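PDB 3NPG: uncharacterized DUF364 family protein from Pyrococcus horikoshii, which is of unknown function but may bind heavy-metal ions, its C-terminal part being built around a Rossmann-like sheet. Local coordinates for residues K117-I122 / E134-Y139; I161-D166 / L184-K189; V138-R143 / R150-D155; A190-I195 / V212-S217. All coordinates share one frame; numbering follows the deposited sequence.

Contact 1. Residues K117-I122 / E134-Y139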
# COMPACT_ATOMS: atom_id res chain seq x y z
N LYS A 117 18.50 -21.91 17.54
CA LYS A 117 19.56 -21.33 16.70
C LYS A 117 18.99 -20.29 15.73
O LYS A 117 19.48 -19.16 15.66
CB LYS A 117 20.32 -22.44 15.93
CG LYS A 117 21.43 -21.90 15.01
CD LYS A 117 22.15 -23.02 14.27
CE LYS A 117 23.22 -22.49 13.33
NZ LYS A 117 24.36 -21.88 14.06
N ARG A 118 17.96 -20.69 14.96
CA ARG A 118 17.31 -19.82 13.99
C ARG A 118 15.87 -19.57 14.36
O ARG A 118 15.14 -20.52 14.66
CB ARG A 118 17.42 -20.38 12.58
CG ARG A 118 18.79 -20.20 11.97
CD ARG A 118 18.86 -20.73 10.56
NE ARG A 118 18.90 -22.19 10.54
CZ ARG A 118 20.02 -22.90 10.53
NH1 ARG A 118 21.20 -22.29 10.51
NH2 ARG A 118 19.97 -24.22 10.51
N ILE A 119 15.46 -18.31 14.36
CA ILE A 119 14.10 -17.92 14.71
C ILE A 119 13.41 -17.22 13.53
O ILE A 119 14.01 -16.34 12.90
CB ILE A 119 14.10 -17.00 15.99
CG1 ILE A 119 14.77 -17.71 17.19
CG2 ILE A 119 12.69 -16.55 16.35
CD1 ILE A 119 14.98 -16.84 18.38
N ALA A 120 12.15 -17.59 13.26
CA ALA A 120 11.34 -16.91 12.25
C ALA A 120 10.30 -16.07 12.95
O ALA A 120 9.48 -16.60 13.70
CB ALA A 120 10.67 -17.92 11.34
N ILE A 121 10.37 -14.73 12.77
CA ILE A 121 9.41 -13.82 13.39
C ILE A 121 8.40 -13.32 12.36
O ILE A 121 8.76 -12.59 11.44
CB ILE A 121 10.14 -12.65 14.15
CG1 ILE A 121 10.97 -13.19 15.33
CG2 ILE A 121 9.13 -11.59 14.62
CD1 ILE A 121 11.73 -12.10 16.15
N ILE A 122 7.14 -13.77 12.48
CA ILE A 122 6.06 -13.36 11.58
C ILE A 122 5.30 -12.19 12.20
O ILE A 122 4.72 -12.33 13.28
CB ILE A 122 5.14 -14.56 11.23
CG1 ILE A 122 5.95 -15.69 10.55
CG2 ILE A 122 3.97 -14.12 10.36
CD1 ILE A 122 5.61 -17.05 11.01
N GLU A 134 20.30 -9.99 18.51
CA GLU A 134 21.66 -9.92 19.08
C GLU A 134 22.18 -11.27 19.63
O GLU A 134 23.38 -11.40 19.88
CB GLU A 134 21.74 -8.82 20.17
CG GLU A 134 20.85 -9.07 21.38
CD GLU A 134 20.84 -7.97 22.42
OE1 GLU A 134 20.97 -6.79 22.04
OE2 GLU A 134 20.60 -8.29 23.61
N LYS A 135 21.28 -12.26 19.83
CA LYS A 135 21.69 -13.56 20.36
C LYS A 135 21.35 -14.73 19.42
O LYS A 135 21.93 -15.82 19.56
CB LYS A 135 21.08 -13.79 21.76
N TYR A 136 20.40 -14.53 18.48
CA TYR A 136 19.96 -15.60 17.57
C TYR A 136 19.95 -15.15 16.11
O TYR A 136 19.99 -13.95 15.82
CB TYR A 136 18.55 -16.09 17.97
CG TYR A 136 18.42 -16.52 19.41
CD1 TYR A 136 18.70 -17.83 19.79
CD2 TYR A 136 17.93 -15.65 20.38
CE1 TYR A 136 18.56 -18.24 21.12
CE2 TYR A 136 17.79 -16.05 21.71
CZ TYR A 136 18.11 -17.35 22.07
OH TYR A 136 17.97 -17.75 23.38
N GLU A 137 19.88 -16.12 15.17
CA GLU A 137 19.76 -15.84 13.74
C GLU A 137 18.27 -15.61 13.44
O GLU A 137 17.47 -16.55 13.51
CB GLU A 137 20.31 -17.01 12.92
CG GLU A 137 20.46 -16.73 11.44
CD GLU A 137 21.05 -17.88 10.64
OE1 GLU A 137 22.05 -18.48 11.10
OE2 GLU A 137 20.50 -18.18 9.55
N VAL A 138 17.88 -14.35 13.23
CA VAL A 138 16.47 -13.98 13.11
C VAL A 138 16.06 -13.66 11.66
O VAL A 138 16.81 -13.02 10.92
CB VAL A 138 16.10 -12.82 14.09
CG1 VAL A 138 14.65 -12.40 13.94
CG2 VAL A 138 16.40 -13.22 15.54
N TYR A 139 14.84 -14.11 11.26
CA TYR A 139 14.24 -13.81 9.95
C TYR A 139 12.87 -13.19 10.18
O TYR A 139 11.96 -13.88 10.64
CB TYR A 139 14.12 -15.10 9.10
CG TYR A 139 15.45 -15.68 8.68
CD1 TYR A 139 16.13 -16.58 9.49
CD2 TYR A 139 16.02 -15.35 7.46
CE1 TYR A 139 17.36 -17.11 9.11
CE2 TYR A 139 17.24 -15.88 7.06
CZ TYR A 139 17.92 -16.76 7.89
OH TYR A 139 19.13 -17.28 7.51
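R118 and E137 face each other on neighbouring parallel strands and send their side chains off the same face of the sheet, side by side and pointing the same way. In E137, CG is anti to the backbone N (chi1 -169°) and the chain runs on extended; the carboxylate lies beside the arginine's methylenes, with R118 CD 3.2 Å from E137 OE2. The guanidinium beyond the bend at chi3 has E137 OE1 at its edge, near its plane, but the planes of the two groups are 62° apart. Their salt bridge is long, with R118 NH1 3.9 Å from E137 OE1. The second carboxylate oxygen, E137 OE2, accepts a hydrogen bond of 2.6 Å from Y139 OH on its anti side. On the other face, I121 CD1 meets V138 CG1 at 3.7 Å, and L132 of helix 126-132 packs over both residues. I119 CD1 makes an off-centre CH-pi contact with the Y136 ring, 4.0 Å from its centroid. Between the faces, I119 bonds through its N to E137 O and through its O to Y139 N, a ladder completed by E137 N to K117 O and I121 N to Y139 O. An alanine in place of E137 would probably leave Y139 OH without this acceptor, its phenol freer to turn, and R118 NH1 without its nearby negative charge. The chemistry is thus divided: the charged pair and the Y139 phenol on one face, and on the other the aliphatic I119, I121 and V138, on which the helix of this beta-alpha-beta unit rests.

Contact 2. Residues I161-D166 / L184-K189; sequences ILPEVD and LDRAKK
R186 crosses L162 and P163 where the end of helix 180-186 meets the short 3-10 turn 162-164. Its CB packs against L162 CB at 3.9 Å. CG lies beside the backbone N, and bends at chi2 (-57°) and chi3 (-72°) then fold CD and NE back. This brings the guanidinium against the proline, where P163 CG lies over one of its faces, 3.8 Å from R186 NE and 3.6 Å from R186 NH2. The polar end is held from beyond the two segments by Y159, whose carbonyl oxygen takes a hydrogen bond from R186 NE and whose ring makes a cation-pi contact. The arginine's own carbonyl lies under the same proline, with P163 CG 3.4 Å from R186 O. K188 adds its CG to P163 CB at 3.7 Å. Farther along, K189 lies beside D166 and points the same way. Its CE comes 3.3 Å from D166 OD1, but the ammonium stays beyond salt-bridge distance, K189 NZ being 4.1 Å from D166 OD1. A water donates to both D166 OD1 and K189 O, while D166 OD2 accepts from the backbone N of R118. The chain passes through an inverse gamma turn centred on A187 as it leaves the helix. Both segments are helix-to-strand returns, leading into the adjacent parallel strands 167-171 and 192-196. Such paired turns at the N-terminal edge of the strands belong to the beta-alpha-beta crossovers of a Rossmann-like fold, on the edge away from the carboxyl ends where these folds usually bind their ligands.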
# COMPACT_ATOMS: atom_id res chain seq x y z
N ILE A 161 11.36 -20.39 4.14
CA ILE A 161 12.26 -20.21 5.30
C ILE A 161 11.76 -20.92 6.58
O ILE A 161 12.58 -21.46 7.33
CB ILE A 161 12.60 -18.70 5.53
CG1 ILE A 161 13.35 -18.11 4.30
CG2 ILE A 161 13.42 -18.50 6.83
CD1 ILE A 161 13.45 -16.60 4.28
N LEU A 162 10.42 -20.99 6.78
CA LEU A 162 9.83 -21.67 7.96
C LEU A 162 10.33 -23.13 8.17
O LEU A 162 10.60 -23.50 9.31
CB LEU A 162 8.28 -21.62 7.93
CG LEU A 162 7.64 -20.25 8.19
CD1 LEU A 162 6.18 -20.26 7.83
CD2 LEU A 162 7.82 -19.82 9.63
N PRO A 163 10.53 -23.95 7.09
CA PRO A 163 11.03 -25.33 7.31
C PRO A 163 12.48 -25.39 7.81
O PRO A 163 12.95 -26.47 8.19
CB PRO A 163 10.89 -25.99 5.92
CG PRO A 163 9.98 -25.09 5.15
CD PRO A 163 10.23 -23.72 5.66
N GLU A 164 13.20 -24.24 7.81
CA GLU A 164 14.62 -24.19 8.20
C GLU A 164 14.85 -23.64 9.63
O GLU A 164 15.98 -23.71 10.14
CB GLU A 164 15.44 -23.37 7.18
CG GLU A 164 15.33 -23.87 5.75
CD GLU A 164 15.82 -25.28 5.49
OE1 GLU A 164 16.77 -25.71 6.19
OE2 GLU A 164 15.29 -25.93 4.57
N VAL A 165 13.79 -23.10 10.27
CA VAL A 165 13.91 -22.48 11.60
C VAL A 165 13.56 -23.45 12.76
O VAL A 165 12.74 -24.35 12.58
CB VAL A 165 13.13 -21.15 11.70
CG1 VAL A 165 13.65 -20.13 10.70
CG2 VAL A 165 11.63 -21.37 11.52
N ASP A 166 14.17 -23.22 13.94
CA ASP A 166 13.96 -24.06 15.12
C ASP A 166 12.87 -23.47 16.02
O ASP A 166 12.28 -24.19 16.83
CB ASP A 166 15.27 -24.20 15.92
CG ASP A 166 16.47 -24.45 15.05
OD1 ASP A 166 16.59 -25.57 14.51
OD2 ASP A 166 17.29 -23.52 14.89
N LEU A 184 2.00 -23.39 10.33
CA LEU A 184 2.14 -24.66 11.04
C LEU A 184 2.53 -25.81 10.11
O LEU A 184 3.35 -26.64 10.48
CB LEU A 184 0.85 -25.00 11.81
CG LEU A 184 0.49 -24.05 12.96
CD1 LEU A 184 -0.85 -24.39 13.55
CD2 LEU A 184 1.56 -24.07 14.04
N ASP A 185 1.97 -25.83 8.89
CA ASP A 185 2.30 -26.85 7.89
C ASP A 185 3.77 -26.77 7.47
O ASP A 185 4.41 -27.81 7.28
CB ASP A 185 1.38 -26.73 6.66
CG ASP A 185 1.83 -27.54 5.44
OD1 ASP A 185 2.06 -28.76 5.59
OD2 ASP A 185 1.93 -26.95 4.34
N ARG A 186 4.32 -25.54 7.36
CA ARG A 186 5.70 -25.34 6.93
C ARG A 186 6.69 -25.38 8.09
O ARG A 186 7.90 -25.42 7.86
CB ARG A 186 5.84 -24.03 6.12
CG ARG A 186 4.99 -24.01 4.83
CD ARG A 186 5.32 -25.18 3.91
NE ARG A 186 6.63 -25.01 3.26
CZ ARG A 186 7.24 -25.96 2.56
NH1 ARG A 186 6.68 -27.16 2.42
NH2 ARG A 186 8.42 -25.73 2.00
N ALA A 187 6.19 -25.42 9.34
CA ALA A 187 7.04 -25.52 10.54
C ALA A 187 7.55 -26.96 10.73
O ALA A 187 7.23 -27.61 11.73
CB ALA A 187 6.25 -25.07 11.76
N LYS A 188 8.34 -27.45 9.76
CA LYS A 188 8.83 -28.84 9.71
C LYS A 188 9.78 -29.19 10.86
O LYS A 188 9.68 -30.28 11.42
CB LYS A 188 9.52 -29.13 8.35
CG LYS A 188 8.73 -28.69 7.12
CD LYS A 188 7.54 -29.60 6.83
CE LYS A 188 6.87 -29.24 5.53
NZ LYS A 188 5.58 -29.95 5.36
N LYS A 189 10.73 -28.29 11.17
CA LYS A 189 11.82 -28.55 12.12
C LYS A 189 11.66 -27.72 13.44
O LYS A 189 12.45 -27.89 14.39
CB LYS A 189 13.16 -28.24 11.43
CG LYS A 189 14.39 -28.67 12.19
CD LYS A 189 15.64 -28.51 11.34
CE LYS A 189 16.47 -27.32 11.75
NZ LYS A 189 17.73 -27.23 10.98
O HOH W 1 15.17 -28.28 15.38

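Contact 3. Residues V138-R143 / R150-D155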
# COMPACT_ATOMS: atom_id res chain seq x y z
N VAL A 138 17.88 -14.35 13.23
CA VAL A 138 16.47 -13.98 13.11
C VAL A 138 16.06 -13.66 11.66
O VAL A 138 16.81 -13.02 10.92
CB VAL A 138 16.10 -12.82 14.09
CG1 VAL A 138 14.65 -12.40 13.94
CG2 VAL A 138 16.40 -13.22 15.54
N TYR A 139 14.84 -14.11 11.26
CA TYR A 139 14.24 -13.81 9.95
C TYR A 139 12.87 -13.19 10.18
O TYR A 139 11.96 -13.88 10.64
CB TYR A 139 14.12 -15.10 9.10
CG TYR A 139 15.45 -15.68 8.68
CD1 TYR A 139 16.13 -16.58 9.49
CD2 TYR A 139 16.02 -15.35 7.46
CE1 TYR A 139 17.36 -17.11 9.11
CE2 TYR A 139 17.24 -15.88 7.06
CZ TYR A 139 17.92 -16.76 7.89
OH TYR A 139 19.13 -17.28 7.51
N VAL A 140 12.74 -11.87 9.93
CA VAL A 140 11.48 -11.15 10.17
C VAL A 140 10.66 -11.04 8.89
O VAL A 140 11.19 -10.65 7.85
CB VAL A 140 11.72 -9.75 10.83
CG1 VAL A 140 10.41 -9.14 11.32
CG2 VAL A 140 12.72 -9.85 11.98
N PHE A 141 9.36 -11.40 8.96
CA PHE A 141 8.46 -11.34 7.81
C PHE A 141 7.31 -10.40 8.09
O PHE A 141 6.60 -10.56 9.09
CB PHE A 141 7.93 -12.75 7.46
CG PHE A 141 9.01 -13.78 7.27
CD1 PHE A 141 9.63 -13.93 6.03
CD2 PHE A 141 9.39 -14.61 8.31
CE1 PHE A 141 10.64 -14.88 5.86
CE2 PHE A 141 10.40 -15.56 8.13
CZ PHE A 141 11.02 -15.69 6.91
N GLU A 142 7.10 -9.41 7.22
CA GLU A 142 6.01 -8.46 7.39
C GLU A 142 5.19 -8.30 6.11
O GLU A 142 5.74 -8.15 5.02
CB GLU A 142 6.54 -7.09 7.89
CG GLU A 142 5.44 -6.08 8.20
CD GLU A 142 4.39 -6.54 9.20
OE1 GLU A 142 4.73 -6.72 10.39
OE2 GLU A 142 3.21 -6.66 8.80
N ARG A 143 3.86 -8.37 6.25
CA ARG A 143 2.93 -8.26 5.14
C ARG A 143 2.50 -6.78 4.92
O ARG A 143 2.39 -6.34 3.77
CB ARG A 143 1.71 -9.16 5.39
CG ARG A 143 0.80 -9.29 4.20
CD ARG A 143 -0.22 -10.39 4.40
NE ARG A 143 -1.37 -10.21 3.51
CZ ARG A 143 -1.43 -10.68 2.27
NH1 ARG A 143 -0.44 -11.40 1.77
NH2 ARG A 143 -2.52 -10.47 1.53
N ARG A 150 14.21 -2.46 6.52
CA ARG A 150 15.15 -2.85 5.47
C ARG A 150 15.65 -4.30 5.71
O ARG A 150 16.36 -4.86 4.87
CB ARG A 150 16.33 -1.87 5.39
N ASP A 151 15.26 -4.90 6.86
CA ASP A 151 15.68 -6.26 7.24
C ASP A 151 14.48 -7.24 7.28
O ASP A 151 14.68 -8.44 7.49
CB ASP A 151 16.41 -6.23 8.60
CG ASP A 151 17.61 -5.29 8.64
OD1 ASP A 151 18.44 -5.34 7.70
OD2 ASP A 151 17.76 -4.56 9.64
N THR A 152 13.26 -6.74 7.03
CA THR A 152 12.07 -7.58 6.99
C THR A 152 11.89 -8.20 5.60
O THR A 152 11.99 -7.50 4.60
CB THR A 152 10.82 -6.79 7.45
OG1 THR A 152 10.62 -5.68 6.59
CG2 THR A 152 10.92 -6.33 8.89
N TYR A 153 11.64 -9.52 5.55
CA TYR A 153 11.43 -10.25 4.30
C TYR A 153 9.95 -10.23 3.92
O TYR A 153 9.09 -10.04 4.78
CB TYR A 153 11.90 -11.71 4.43
CG TYR A 153 13.38 -11.85 4.70
CD1 TYR A 153 14.29 -12.00 3.65
CD2 TYR A 153 13.88 -11.87 6.00
CE1 TYR A 153 15.65 -12.12 3.89
CE2 TYR A 153 15.24 -11.99 6.25
CZ TYR A 153 16.13 -12.12 5.19
OH TYR A 153 17.48 -12.24 5.43
N SER A 154 9.64 -10.46 2.63
CA SER A 154 8.26 -10.55 2.16
C SER A 154 7.63 -11.83 2.72
O SER A 154 8.33 -12.83 2.92
CB SER A 154 8.22 -10.57 0.64
OG SER A 154 6.90 -10.69 0.15
N ASP A 155 6.30 -11.81 2.99
CA ASP A 155 5.62 -12.98 3.55
C ASP A 155 5.58 -14.17 2.56
O ASP A 155 5.29 -15.29 2.96
CB ASP A 155 4.21 -12.62 4.05
CG ASP A 155 3.25 -12.22 2.96
OD1 ASP A 155 2.42 -13.07 2.56
OD2 ASP A 155 3.26 -11.04 2.56
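V140 O accepts the hydrogen bond of Y153 N, at 2.6 Å the shortest polar bond between the two segments. E142 N returns a bond of 3.2 Å to Y153 O, so Y153 is gripped by the residues flanking F141, its partner in the parallel bridge. On the side of F141, the Y153 ring completes an aromatic cluster in which nothing stacks flat. Its plane is turned 37° from that of Y139, with Y153 CE2 3.7 Å from Y139 CD2, and 43° from that of F141. Y153 CB meets F141 CD1 at 3.6 Å. Across the sheet, V140 CG1 touches T152 CG2 at 3.7 Å. R143, extended from CG to NE, ends in a salt bridge whose hydrogen bond is weak, R143 NH1 lying 3.4 Å from D155 OD1. Both charges have further partners: R143 NE pairs with E54, and R143 and D155 form reciprocal salt bridges with D155 and R143 of the second subunit, so the contact reaches into a subunit interface. Within this chain the short, weakly bonded strand 152-153 is the outermost on this side of the sheet, with I161 of helix 158-161 packed against Y139 and F141, and V129 of helix 126-132 against V140.

Contact 4. Residues A190-I195 / V212-S217; sequences AKLIVI and VTHLAS
I195 and V212 cross at about a right angle, the isoleucine's CG1 set against both methyls of the valine, 3.7 Å from V212 CG1 and 4.0 Å from V212 CG2. L215 adds its CD2 beside the same isoleucine, 3.8 Å from I195 CB. L184 of helix 180-186 lies on V212 and I193, and L180 on I195, so that this helix packs on that face. On the opposite face V194 CG1 meets the small A216 CB at 4.0 Å, while L192 pushes CD1 obliquely against the H214 ring, 3.4 Å from H214 ND1. Residues of helix 107-112 cover L192, V194 and H214. T213 is the polar piece of the joint. Its OG1 stands between the backbone N and the carbonyl carbon (chi1 58°), where it accepts a bond of 2.9 Å from I193 N and shares a hydrogen bond with H214 ND1. I193 O in turn receives two donors, T213 N on a lone pair in the carbonyl plane and H214 N tilted from that plane. A valine in place of T213 would probably leave I193 N without its acceptor and the H214 ring freer to turn. Past this point the regular parallel ladder continues with a weak bond from I195 N to H214 O and a sound one of 3.0 Å from A216 N to I195 O. A parallel strand pair with helices 180-186 and 107-112 on its two faces is consistent with the three-layered Rossmann-like core, although the connection joining this pair contains no helix.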
# COMPACT_ATOMS: atom_id res chain seq x y z
N ALA A 190 10.64 -26.84 13.51
CA ALA A 190 10.43 -25.99 14.68
C ALA A 190 9.96 -26.78 15.88
O ALA A 190 9.04 -27.60 15.77
CB ALA A 190 9.44 -24.88 14.35
N LYS A 191 10.63 -26.57 17.02
CA LYS A 191 10.28 -27.24 18.29
C LYS A 191 9.55 -26.28 19.23
O LYS A 191 8.96 -26.71 20.23
CB LYS A 191 11.55 -27.83 18.97
CG LYS A 191 12.81 -26.96 18.83
CD LYS A 191 14.05 -27.70 19.32
CE LYS A 191 15.28 -26.85 19.19
NZ LYS A 191 16.49 -27.56 19.67
N LEU A 192 9.53 -24.98 18.88
CA LEU A 192 8.92 -23.93 19.68
C LEU A 192 8.13 -22.97 18.77
O LEU A 192 8.72 -22.27 17.96
CB LEU A 192 10.02 -23.17 20.45
CG LEU A 192 9.57 -22.06 21.40
CD1 LEU A 192 8.83 -22.62 22.59
CD2 LEU A 192 10.75 -21.28 21.88
N ILE A 193 6.77 -23.00 18.87
CA ILE A 193 5.90 -22.12 18.08
C ILE A 193 5.04 -21.28 19.01
O ILE A 193 4.16 -21.81 19.70
CB ILE A 193 5.04 -22.92 17.04
CG1 ILE A 193 5.96 -23.75 16.10
CG2 ILE A 193 4.11 -21.98 16.25
CD1 ILE A 193 5.26 -24.72 15.26
N VAL A 194 5.31 -19.96 19.07
CA VAL A 194 4.61 -19.04 19.96
C VAL A 194 3.69 -18.11 19.16
O VAL A 194 4.15 -17.39 18.27
CB VAL A 194 5.60 -18.23 20.84
CG1 VAL A 194 4.86 -17.41 21.89
CG2 VAL A 194 6.63 -19.14 21.49
N ILE A 195 2.39 -18.11 19.50
CA ILE A 195 1.41 -17.19 18.89
C ILE A 195 1.21 -16.02 19.85
O ILE A 195 0.63 -16.19 20.92
CB ILE A 195 0.08 -17.94 18.54
CG1 ILE A 195 0.34 -19.24 17.71
CG2 ILE A 195 -0.91 -17.01 17.84
CD1 ILE A 195 1.16 -19.05 16.39
N VAL A 212 1.46 -25.64 17.55
CA VAL A 212 1.56 -24.50 18.48
C VAL A 212 1.94 -25.00 19.87
O VAL A 212 1.29 -25.91 20.39
CB VAL A 212 0.24 -23.66 18.52
CG1 VAL A 212 0.36 -22.49 19.51
CG2 VAL A 212 -0.13 -23.15 17.13
N THR A 213 3.01 -24.44 20.46
CA THR A 213 3.50 -24.88 21.77
C THR A 213 3.07 -23.94 22.89
O THR A 213 2.78 -24.41 24.00
CB THR A 213 5.01 -25.08 21.74
OG1 THR A 213 5.63 -23.84 21.35
CG2 THR A 213 5.44 -26.21 20.78
N HIS A 214 3.04 -22.63 22.62
CA HIS A 214 2.69 -21.62 23.63
C HIS A 214 1.74 -20.58 23.07
O HIS A 214 1.68 -20.37 21.85
CB HIS A 214 3.96 -20.93 24.16
CG HIS A 214 4.91 -21.84 24.87
ND1 HIS A 214 5.78 -22.65 24.17
CD2 HIS A 214 5.13 -22.00 26.19
CE1 HIS A 214 6.47 -23.31 25.09
NE2 HIS A 214 6.12 -22.95 26.32
N LEU A 215 1.02 -19.89 23.96
CA LEU A 215 0.17 -18.76 23.63
C LEU A 215 0.57 -17.58 24.49
O LEU A 215 0.50 -17.66 25.72
CB LEU A 215 -1.32 -19.10 23.86
CG LEU A 215 -2.04 -19.80 22.70
CD1 LEU A 215 -3.39 -20.32 23.13
CD2 LEU A 215 -2.20 -18.86 21.50
N ALA A 216 1.09 -16.51 23.87
CA ALA A 216 1.48 -15.30 24.59
C ALA A 216 0.47 -14.19 24.33
O ALA A 216 0.44 -13.62 23.24
CB ALA A 216 2.87 -14.86 24.17
N SER A 217 -0.40 -13.94 25.31
CA SER A 217 -1.46 -12.96 25.16
C SER A 217 -1.65 -12.15 26.45
O SER A 217 -0.74 -12.13 27.29
CB SER A 217 -2.76 -13.63 24.75
OG SER A 217 -3.70 -12.69 24.28

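Overall arrangement
Contacts 1, 3 and 4 pair neighbouring strands of one seven-stranded mixed sheet, while contact 2 joins two turns that lead into its central strands. Along the chain they follow in the order 1, 3, 2, 4. Contacts 1 and 3 share V138 and Y139 on strand 137-141, their centres 11 Å apart. Contact 2 lies 13 Å from both contact 1 and contact 4, centre to centre, and touches each through D166, whose backbone O accepts from K191 N of contact 4. Contacts 3 and 4 are farthest apart, with centres about 19 Å from each other. Together they span the Rossmann-like sheet from its edge strand 152-153, near a subunit interface, to strand 214-220, next to the last.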